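Local atomic coordinates of Protease/Reverse transcriptase/ribonuclease H (PDB entry 7KSF), a protein that combines a probable aspartic protease with reverse transcriptase and ribonuclease H, copying the foamy virus genome into DNA and probably processing viral polyproteins. Residues A[232-237]-A[304-309]; A[240-245]-A[317-322]; A[247-252]-A[310-315]. The protein carries 1 engineered substitution. All blocks are in the same frame, centred on the assembly; numbering follows the deposited sequence.

Interaction 1 (A[232-237]-A[304-309])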
loop_
_atom_site.group_PDB
_atom_site.type_symbol
_atom_site.label_atom_id
_atom_site.label_comp_id
_atom_site.label_asym_id
_atom_site.label_seq_id
_atom_site.Cartn_x
_atom_site.Cartn_y
_atom_site.Cartn_z
ATOM N N ALA A 232 4.940 -6.468 -14.817
ATOM C CA ALA A 232 5.715 -7.702 -14.876
ATOM C C ALA A 232 7.170 -7.429 -15.240
ATOM O O ALA A 232 8.087 -7.916 -14.569
ATOM C CB ALA A 232 5.079 -8.671 -15.873
ATOM N N GLY A 233 7.401 -6.649 -16.298
ATOM C CA GLY A 233 8.763 -6.408 -16.746
ATOM C C GLY A 233 9.622 -5.708 -15.711
ATOM O O GLY A 233 10.829 -5.943 -15.641
ATOM N N ILE A 234 9.014 -4.841 -14.897
ATOM C CA ILE A 234 9.761 -4.164 -13.842
ATOM C C ILE A 234 10.139 -5.144 -12.739
ATOM O O ILE A 234 11.296 -5.202 -12.311
ATOM C CB ILE A 234 8.953 -2.977 -13.286
ATOM C CG1 ILE A 234 8.936 -1.823 -14.288
ATOM C CG2 ILE A 234 9.522 -2.520 -11.943
ATOM C CD1 ILE A 234 8.234 -0.586 -13.776
ATOM N N LEU A 235 9.170 -5.936 -12.271
ATOM C CA LEU A 235 9.418 -6.837 -11.149
ATOM C C LEU A 235 10.465 -7.896 -11.463
ATOM O O LEU A 235 11.020 -8.492 -10.535
ATOM C CB LEU A 235 8.114 -7.508 -10.718
ATOM C CG LEU A 235 7.040 -6.592 -10.126
ATOM C CD1 LEU A 235 5.768 -7.372 -9.859
ATOM C CD2 LEU A 235 7.530 -5.925 -8.855
ATOM N N ALA A 236 10.745 -8.149 -12.742
ATOM C CA ALA A 236 11.735 -9.157 -13.106
ATOM C C ALA A 236 13.157 -8.625 -12.961
ATOM O O ALA A 236 14.053 -9.358 -12.530
ATOM C CB ALA A 236 11.487 -9.640 -14.537
ATOM N N THR A 237 13.377 -7.359 -13.300
ATOM C CA THR A 237 14.705 -6.760 -13.294
ATOM C C THR A 237 15.106 -6.177 -11.947
ATOM O O THR A 237 16.199 -5.618 -11.836
ATOM C CB THR A 237 14.790 -5.656 -14.357
ATOM O OG1 THR A 237 13.736 -4.715 -14.146
ATOM C CG2 THR A 237 14.659 -6.242 -15.748
ATOM N N ASN A 304 20.907 1.317 -9.217
ATOM C CA ASN A 304 19.717 0.486 -9.066
ATOM C C ASN A 304 18.475 1.326 -8.796
ATOM O O ASN A 304 18.421 2.074 -7.821
ATOM C CB ASN A 304 19.913 -0.528 -7.935
ATOM C CG ASN A 304 21.084 -1.455 -8.183
ATOM O OD1 ASN A 304 21.863 -1.256 -9.115
ATOM N ND2 ASN A 304 21.216 -2.478 -7.347
ATOM N N VAL A 305 17.477 1.188 -9.662
ATOM C CA VAL A 305 16.228 1.923 -9.508
ATOM C C VAL A 305 15.091 1.267 -10.282
ATOM O O VAL A 305 15.323 0.493 -11.209
ATOM C CB VAL A 305 16.368 3.380 -9.990
ATOM C CG1 VAL A 305 16.686 3.426 -11.476
ATOM C CG2 VAL A 305 15.104 4.164 -9.679
ATOM N N GLN A 306 13.861 1.596 -9.904
ATOM C CA GLN A 306 12.690 1.081 -10.592
ATOM C C GLN A 306 11.547 2.031 -10.281
ATOM O O GLN A 306 11.266 2.292 -9.112
ATOM C CB GLN A 306 12.357 -0.331 -10.113
ATOM C CG GLN A 306 13.471 -1.338 -10.345
ATOM C CD GLN A 306 13.838 -1.475 -11.809
ATOM O OE1 GLN A 306 13.150 -0.954 -12.684
ATOM N NE2 GLN A 306 14.931 -2.179 -12.080
ATOM N N VAL A 307 10.887 2.550 -11.306
ATOM C CA VAL A 307 9.789 3.472 -11.061
ATOM C C VAL A 307 8.480 3.077 -11.732
ATOM O O VAL A 307 8.424 2.897 -12.948
ATOM C CB VAL A 307 10.155 4.900 -11.508
ATOM C CG1 VAL A 307 8.988 5.848 -11.268
ATOM C CG2 VAL A 307 11.396 5.380 -10.777
ATOM N N TYR A 308 7.431 2.959 -10.931
ATOM C CA TYR A 308 6.110 2.642 -11.451
ATOM C C TYR A 308 5.190 3.729 -10.926
ATOM O O TYR A 308 5.052 3.902 -9.716
ATOM C CB TYR A 308 5.655 1.261 -10.983
ATOM C CG TYR A 308 4.381 0.784 -11.642
ATOM C CD1 TYR A 308 4.411 0.168 -12.887
ATOM C CD2 TYR A 308 3.150 0.950 -11.023
ATOM C CE1 TYR A 308 3.249 -0.270 -13.494
ATOM C CE2 TYR A 308 1.984 0.515 -11.622
ATOM C CZ TYR A 308 2.040 -0.094 -12.859
ATOM O OH TYR A 308 0.881 -0.528 -13.461
ATOM N N VAL A 309 4.561 4.465 -11.832
ATOM C CA VAL A 309 3.661 5.536 -11.434
ATOM C C VAL A 309 4.354 6.529 -10.489
ATOM O O VAL A 309 5.449 7.008 -10.780
ATOM C CB VAL A 309 2.362 4.969 -10.825
ATOM C CG1 VAL A 309 1.371 6.092 -10.552
ATOM C CG2 VAL A 309 1.753 3.933 -11.757
#
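Ile234 and Gln306 form the closest backbone pair, with their CA atoms 6.8 Å apart. Here helix 232-237 lies over the weakly bonded strand 306-308. The two axes approach to 9.3 Å and run nearly antiparallel, at 158° between their N-to-C directions. At this separation the link depends on side chains.

Ile234 points toward the strand and meets it with two branches. Its CD1 reaches past the side chain of Gln306 to the backbone, 3.6 Å from Val307 O. The same CD1 lies at the edge of the Tyr308 ring, near the ring plane, 4.0 Å from Tyr308 CD1. The Tyr308 side chain crosses that of Ile234 at about a right angle. The other branch, Ile234 CG2, packs against Gln306, 4.0 Å from both Gln306 CB and Gln306 OE1. The two side chains lie alongside each other and point opposite ways.

Gln306 bends at chi2 (-60°), which turns CD back and helps bring the amide end beside Thr237. Thr237 OG1 is hydrogen-bonded to Ile234 O at 3.1 Å, within segment 232-237. The hydroxyl thus turns back to the carbonyl three residues earlier.

Tyr308 begins the YVDD sequence, the signature of reverse transcriptase palm domains. Its hydroxyl is hydrogen-bonded to Thr547 of helix 542-549, and Ile543 of that helix also touches its side chain. Val307 points away from helix 232-237 and packs on Val295 and Leu299 of helix 287-299. Strand 306-308 therefore lies between two helices, and Gln306 pairs through its backbone with Tyr313 of strand 311-316.

Interaction 2 (A[240-245]-A[317-322]); sequences RQKYKT and DDPKEH
Thr245 and His322 supply the side-chain hydrogen bond of this contact. Thr245 OG1 is 2.6 Å from His322 NE2 and lies at the edge of the imidazole, near its plane. Either could be the donor. The same hydroxyl is hydrogen-bonded to Gly348 N, so two partners hold it. The His322 side chain leaves its helix toward the strand, and the ring carries NE2 to the hydroxyl.

A second polar link, from Asp317 N to Gln241 OE1, is weak and doubtful, because the place of OE1 is unsure. On the helix side, Asp318 is the N-cap, and its OD1 accepts a weak bond from Lys320 N at 3.4 Å.

The apolar packing centres on Tyr243. Its CE1 meets Pro319 CB at 3.4 Å, and Pro319 CG lies at the ring edge. Tyr243 CB packs against His322 CD2 at 3.5 Å. Lys242 CG lies 3.8 Å above one face of the Tyr243 ring, toward its rim. Lys242 NZ makes a weak bond to Tyr243 OH.

The contact joins strand 243-249 to the start of helix 319-336 within the polymerase palm. Leu115 and Pro116 also touch Tyr243, and strand 311-316 pairs with the same strand through Thr245 and Leu314.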
loop_
_atom_site.group_PDB
_atom_site.type_symbol
_atom_site.label_atom_id
_atom_site.label_comp_id
_atom_site.label_asym_id
_atom_site.label_seq_id
_atom_site.Cartn_x
_atom_site.Cartn_y
_atom_site.Cartn_z
ATOM N N ARG A 240 17.123 -6.831 -5.096
ATOM C CA ARG A 240 16.877 -6.692 -3.634
ATOM C C ARG A 240 18.211 -6.731 -2.878
ATOM O O ARG A 240 18.846 -7.804 -2.855
ATOM C CB ARG A 240 15.940 -7.800 -3.144
ATOM C CG ARG A 240 14.589 -7.300 -2.657
ATOM C CD ARG A 240 13.449 -8.213 -3.065
ATOM N NE ARG A 240 13.900 -9.569 -3.351
ATOM C CZ ARG A 240 13.288 -10.669 -2.928
ATOM N NH1 ARG A 240 12.191 -10.577 -2.194
ATOM N NH2 ARG A 240 13.775 -11.857 -3.240
ATOM N N GLN A 241 18.617 -5.599 -2.285
ATOM C CA GLN A 241 19.856 -5.526 -1.521
ATOM C C GLN A 241 19.558 -5.464 -0.027
ATOM O O GLN A 241 18.508 -5.939 0.422
ATOM C CB GLN A 241 20.685 -4.319 -1.953
ATOM C CG GLN A 241 21.015 -4.282 -3.442
ATOM C CD GLN A 241 22.348 -4.931 -3.774
ATOM O OE1 GLN A 241 23.406 -4.347 -3.545
ATOM N NE2 GLN A 241 22.302 -6.147 -4.312
ATOM N N LYS A 242 20.483 -4.898 0.753
ATOM C CA LYS A 242 20.320 -4.879 2.203
ATOM C C LYS A 242 19.146 -3.995 2.607
ATOM O O LYS A 242 18.149 -4.476 3.157
ATOM C CB LYS A 242 21.614 -4.411 2.870
ATOM C CG LYS A 242 21.593 -4.511 4.386
ATOM C CD LYS A 242 22.944 -4.138 4.974
ATOM C CE LYS A 242 22.930 -4.135 6.499
ATOM N NZ LYS A 242 24.203 -3.581 7.047
ATOM N N TYR A 243 19.244 -2.697 2.339
ATOM C CA TYR A 243 18.185 -1.754 2.665
ATOM C C TYR A 243 17.343 -1.459 1.430
ATOM O O TYR A 243 17.831 -1.494 0.298
ATOM C CB TYR A 243 18.760 -0.448 3.219
ATOM C CG TYR A 243 19.706 -0.634 4.379
ATOM C CD1 TYR A 243 21.079 -0.644 4.182
ATOM C CD2 TYR A 243 19.231 -0.796 5.673
ATOM C CE1 TYR A 243 21.950 -0.811 5.234
ATOM C CE2 TYR A 243 20.097 -0.967 6.735
ATOM C CZ TYR A 243 21.457 -0.972 6.511
ATOM O OH TYR A 243 22.324 -1.142 7.564
ATOM N N LYS A 244 16.067 -1.170 1.663
ATOM C CA LYS A 244 15.129 -0.861 0.596
ATOM C C LYS A 244 14.364 0.409 0.946
ATOM O O LYS A 244 13.979 0.609 2.101
ATOM C CB LYS A 244 14.158 -2.021 0.363
ATOM C CG LYS A 244 14.849 -3.294 -0.092
ATOM C CD LYS A 244 14.266 -4.509 0.590
ATOM C CE LYS A 244 15.145 -5.726 0.370
ATOM N NZ LYS A 244 14.690 -6.874 1.191
ATOM N N THR A 245 14.151 1.256 -0.058
ATOM C CA THR A 245 13.552 2.570 0.135
ATOM C C THR A 245 12.548 2.846 -0.972
ATOM O O THR A 245 12.859 2.669 -2.153
ATOM C CB THR A 245 14.619 3.668 0.141
ATOM O OG1 THR A 245 15.512 3.462 1.243
ATOM C CG2 THR A 245 13.973 5.042 0.259
ATOM N N ASP A 317 23.104 -2.464 -0.993
ATOM C CA ASP A 317 23.564 -3.332 0.084
ATOM C C ASP A 317 24.438 -2.583 1.081
ATOM O O ASP A 317 24.327 -2.802 2.294
ATOM C CB ASP A 317 24.314 -4.535 -0.497
ATOM C CG ASP A 317 25.406 -4.135 -1.476
ATOM O OD1 ASP A 317 25.357 -3.001 -2.002
ATOM O OD2 ASP A 317 26.310 -4.961 -1.729
ATOM N N ASP A 318 25.302 -1.705 0.599
ATOM C CA ASP A 318 26.188 -0.965 1.485
ATOM C C ASP A 318 25.388 0.094 2.237
ATOM O O ASP A 318 24.704 0.907 1.600
ATOM C CB ASP A 318 27.313 -0.326 0.681
ATOM C CG ASP A 318 28.560 -0.098 1.504
ATOM O OD1 ASP A 318 28.432 0.302 2.680
ATOM O OD2 ASP A 318 29.670 -0.329 0.980
ATOM N N PRO A 319 25.424 0.113 3.574
ATOM C CA PRO A 319 24.642 1.125 4.304
ATOM C C PRO A 319 25.046 2.549 3.977
ATOM O O PRO A 319 24.179 3.430 3.907
ATOM C CB PRO A 319 24.916 0.781 5.777
ATOM C CG PRO A 319 25.321 -0.650 5.767
ATOM C CD PRO A 319 26.061 -0.857 4.481
ATOM N N LYS A 320 26.340 2.805 3.769
ATOM C CA LYS A 320 26.774 4.164 3.462
ATOM C C LYS A 320 26.405 4.559 2.039
ATOM O O LYS A 320 26.071 5.722 1.783
ATOM C CB LYS A 320 28.283 4.303 3.687
ATOM C CG LYS A 320 29.153 3.553 2.681
ATOM C CD LYS A 320 30.617 3.966 2.770
ATOM C CE LYS A 320 31.440 3.339 1.649
ATOM N NZ LYS A 320 30.992 3.788 0.298
ATOM N N GLU A 321 26.449 3.609 1.099
ATOM C CA GLU A 321 26.160 3.929 -0.293
ATOM C C GLU A 321 24.671 4.138 -0.535
ATOM O O GLU A 321 24.297 4.916 -1.416
ATOM C CB GLU A 321 26.686 2.822 -1.214
ATOM C CG GLU A 321 26.721 3.215 -2.685
ATOM C CD GLU A 321 26.928 2.029 -3.606
ATOM O OE1 GLU A 321 26.662 0.887 -3.175
ATOM O OE2 GLU A 321 27.357 2.239 -4.760
ATOM N N HIS A 322 23.817 3.454 0.229
ATOM C CA HIS A 322 22.379 3.668 0.102
ATOM C C HIS A 322 22.020 5.121 0.389
ATOM O O HIS A 322 21.202 5.717 -0.323
ATOM C CB HIS A 322 21.623 2.727 1.043
ATOM C CG HIS A 322 20.141 2.718 0.827
ATOM N ND1 HIS A 322 19.570 2.729 -0.427
ATOM C CD2 HIS A 322 19.112 2.688 1.708
ATOM C CE1 HIS A 322 18.254 2.711 -0.310
ATOM N NE2 HIS A 322 17.951 2.685 0.976
#

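Interaction 3 (A[247-252]-A[310-315]); sequences LDLANG and DDIYLS
Leu247 and Ile312 pair across two antiparallel strands, 247-249 and 311-315. Their axes approach to 5.0 Å and run nearly antiparallel, 156° between their N-to-C directions. The backbone bonds are all weak. Leu247 N donates to Ile312 O, and Ile312 N donates to Leu247 O, both at 3.3 Å. Leu249 N reaches Asp310 O at 3.5 Å.

The acidic groups gather at the end of this pairing. The Asp248 carboxylate crosses that of Asp310 with their planes 79° apart. Asp248 OD1 is 2.7 Å from Asp310 OD2. These are like-charged groups close together, and a shared cation would probably relieve their repulsion. Asp311 stands a little farther off, with its OD1 3.7 Å from Asp248 OD1. Asp310 and Asp311 belong to the YVDD sequence, and Asp248 lies on the neighbouring strand. In related reverse transcriptases three aspartates so placed bind the catalytic metal ions, so this is probably the polymerase active site.

The apolar contact is between Leu249 CD2 and Ile312 CD1, 4.2 Å apart. Leu249 CG also lies in van der Waals contact with the carbonyl Asp310 O.

The two strands are neighbours in the antiparallel palm sheet. Leu249 and Ile312 pack on helix 287-299 through Phe291 and Leu299, while Leu247 touches Phe330 of helix 319-336. On the far edge of strand 243-249, Asp248 pairs through its backbone with Ser341.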
loop_
_atom_site.group_PDB
_atom_site.type_symbol
_atom_site.label_atom_id
_atom_site.label_comp_id
_atom_site.label_asym_id
_atom_site.label_seq_id
_atom_site.Cartn_x
_atom_site.Cartn_y
_atom_site.Cartn_z
ATOM N N LEU A 247 9.715 5.924 -2.259
ATOM C CA LEU A 247 9.333 7.327 -2.132
ATOM C C LEU A 247 8.083 7.577 -2.959
ATOM O O LEU A 247 8.106 7.420 -4.182
ATOM C CB LEU A 247 10.454 8.254 -2.596
ATOM C CG LEU A 247 11.720 8.255 -1.753
ATOM C CD1 LEU A 247 12.769 9.116 -2.422
ATOM C CD2 LEU A 247 11.407 8.768 -0.361
ATOM N N ASP A 248 7.007 7.984 -2.299
ATOM C CA ASP A 248 5.754 8.271 -2.980
ATOM C C ASP A 248 5.751 9.721 -3.444
ATOM O O ASP A 248 5.998 10.633 -2.649
ATOM C CB ASP A 248 4.566 8.003 -2.057
ATOM C CG ASP A 248 3.238 8.340 -2.704
ATOM O OD1 ASP A 248 3.145 8.281 -3.948
ATOM O OD2 ASP A 248 2.284 8.664 -1.964
ATOM N N LEU A 249 5.478 9.930 -4.728
ATOM C CA LEU A 249 5.389 11.277 -5.265
ATOM C C LEU A 249 3.987 11.844 -5.050
ATOM O O LEU A 249 3.026 11.116 -4.793
ATOM C CB LEU A 249 5.753 11.288 -6.752
ATOM C CG LEU A 249 7.165 10.781 -7.073
ATOM C CD1 LEU A 249 7.456 10.858 -8.565
ATOM C CD2 LEU A 249 8.212 11.547 -6.283
ATOM N N ALA A 250 3.883 13.168 -5.149
ATOM C CA ALA A 250 2.635 13.869 -4.846
ATOM C C ALA A 250 1.868 14.145 -6.139
ATOM O O ALA A 250 1.744 15.281 -6.601
ATOM C CB ALA A 250 2.924 15.156 -4.082
ATOM N N ASN A 251 1.336 13.066 -6.715
ATOM C CA ASN A 251 0.638 13.106 -8.001
ATOM C C ASN A 251 1.413 13.754 -9.156
ATOM O O ASN A 251 1.039 14.792 -9.698
ATOM C CB ASN A 251 -0.737 13.767 -7.852
ATOM C CG ASN A 251 -1.791 12.813 -7.315
ATOM O OD1 ASN A 251 -1.470 11.809 -6.677
ATOM N ND2 ASN A 251 -3.056 13.119 -7.580
ATOM N N GLY A 252 2.512 13.089 -9.516
ATOM C CA GLY A 252 3.520 13.702 -10.369
ATOM C C GLY A 252 2.967 14.204 -11.687
ATOM O O GLY A 252 3.449 15.198 -12.233
ATOM N N ASP A 310 3.715 6.825 -9.360
ATOM C CA ASP A 310 4.281 7.690 -8.327
ATOM C C ASP A 310 5.457 7.079 -7.559
ATOM O O ASP A 310 6.428 7.766 -7.244
ATOM C CB ASP A 310 3.188 8.122 -7.346
ATOM C CG ASP A 310 2.528 6.947 -6.656
ATOM O OD1 ASP A 310 2.934 5.797 -6.921
ATOM O OD2 ASP A 310 1.602 7.172 -5.848
ATOM N N ASP A 311 5.349 5.791 -7.250
ATOM C CA ASP A 311 6.364 5.071 -6.479
ATOM C C ASP A 311 7.748 4.930 -7.115
ATOM O O ASP A 311 7.878 4.747 -8.325
ATOM C CB ASP A 311 5.840 3.686 -6.089
ATOM C CG ASP A 311 4.562 3.754 -5.276
ATOM O OD1 ASP A 311 4.166 4.871 -4.883
ATOM O OD2 ASP A 311 3.957 2.693 -5.028
ATOM N N ILE A 312 8.774 5.017 -6.274
ATOM C CA ILE A 312 10.167 4.887 -6.694
ATOM C C ILE A 312 10.866 3.841 -5.822
ATOM O O ILE A 312 10.607 3.757 -4.621
ATOM C CB ILE A 312 10.918 6.225 -6.592
ATOM C CG1 ILE A 312 10.229 7.290 -7.446
ATOM C CG2 ILE A 312 12.368 6.056 -7.018
ATOM C CD1 ILE A 312 10.929 8.629 -7.439
ATOM N N TYR A 313 11.740 3.043 -6.426
ATOM C CA TYR A 313 12.450 1.992 -5.690
ATOM C C TYR A 313 13.973 2.134 -5.703
ATOM O O TYR A 313 14.579 2.365 -6.750
ATOM C CB TYR A 313 12.047 0.617 -6.227
ATOM C CG TYR A 313 12.631 -0.543 -5.449
ATOM C CD1 TYR A 313 13.863 -1.083 -5.790
ATOM C CD2 TYR A 313 11.943 -1.098 -4.378
ATOM C CE1 TYR A 313 14.397 -2.143 -5.081
ATOM C CE2 TYR A 313 12.469 -2.159 -3.666
ATOM C CZ TYR A 313 13.695 -2.677 -4.022
ATOM O OH TYR A 313 14.224 -3.734 -3.314
ATOM N N LEU A 314 14.583 1.987 -4.528
ATOM C CA LEU A 314 16.027 2.080 -4.380
ATOM C C LEU A 314 16.465 1.009 -3.399
ATOM O O LEU A 314 15.886 0.892 -2.316
ATOM C CB LEU A 314 16.461 3.462 -3.889
ATOM C CG LEU A 314 17.977 3.659 -3.861
ATOM C CD1 LEU A 314 18.581 3.271 -5.201
ATOM C CD2 LEU A 314 18.310 5.097 -3.519
ATOM N N SER A 315 17.480 0.232 -3.779
ATOM C CA SER A 315 17.952 -0.868 -2.943
ATOM C C SER A 315 19.461 -0.985 -3.105
ATOM O O SER A 315 19.941 -1.345 -4.184
ATOM C CB SER A 315 17.256 -2.176 -3.314
ATOM O OG SER A 315 17.627 -3.222 -2.436
#

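All three contacts reach one antiparallel sheet of the reverse transcriptase palm. Interaction 3 joins two strands in the sheet itself and holds the acidic cluster. Interaction 2 uses the same strand 243-249 at its N-terminal part, residues 243-245, and ties it to the helix that follows strand 311-316; its chemistry is mixed, with a histidine-threonine bond beside tyrosine-proline packing. Interaction 1 lays a short helix on the neighbouring strand 306-308 and relies on van der Waals contact of one isoleucine, with a threonine beside a glutamine amide. Each is partly buried; only interaction 1 includes an exposed residue. Interactions 1 and 3 meet at Gln306 and Tyr313, and interactions 2 and 3 at Thr245 and Leu314.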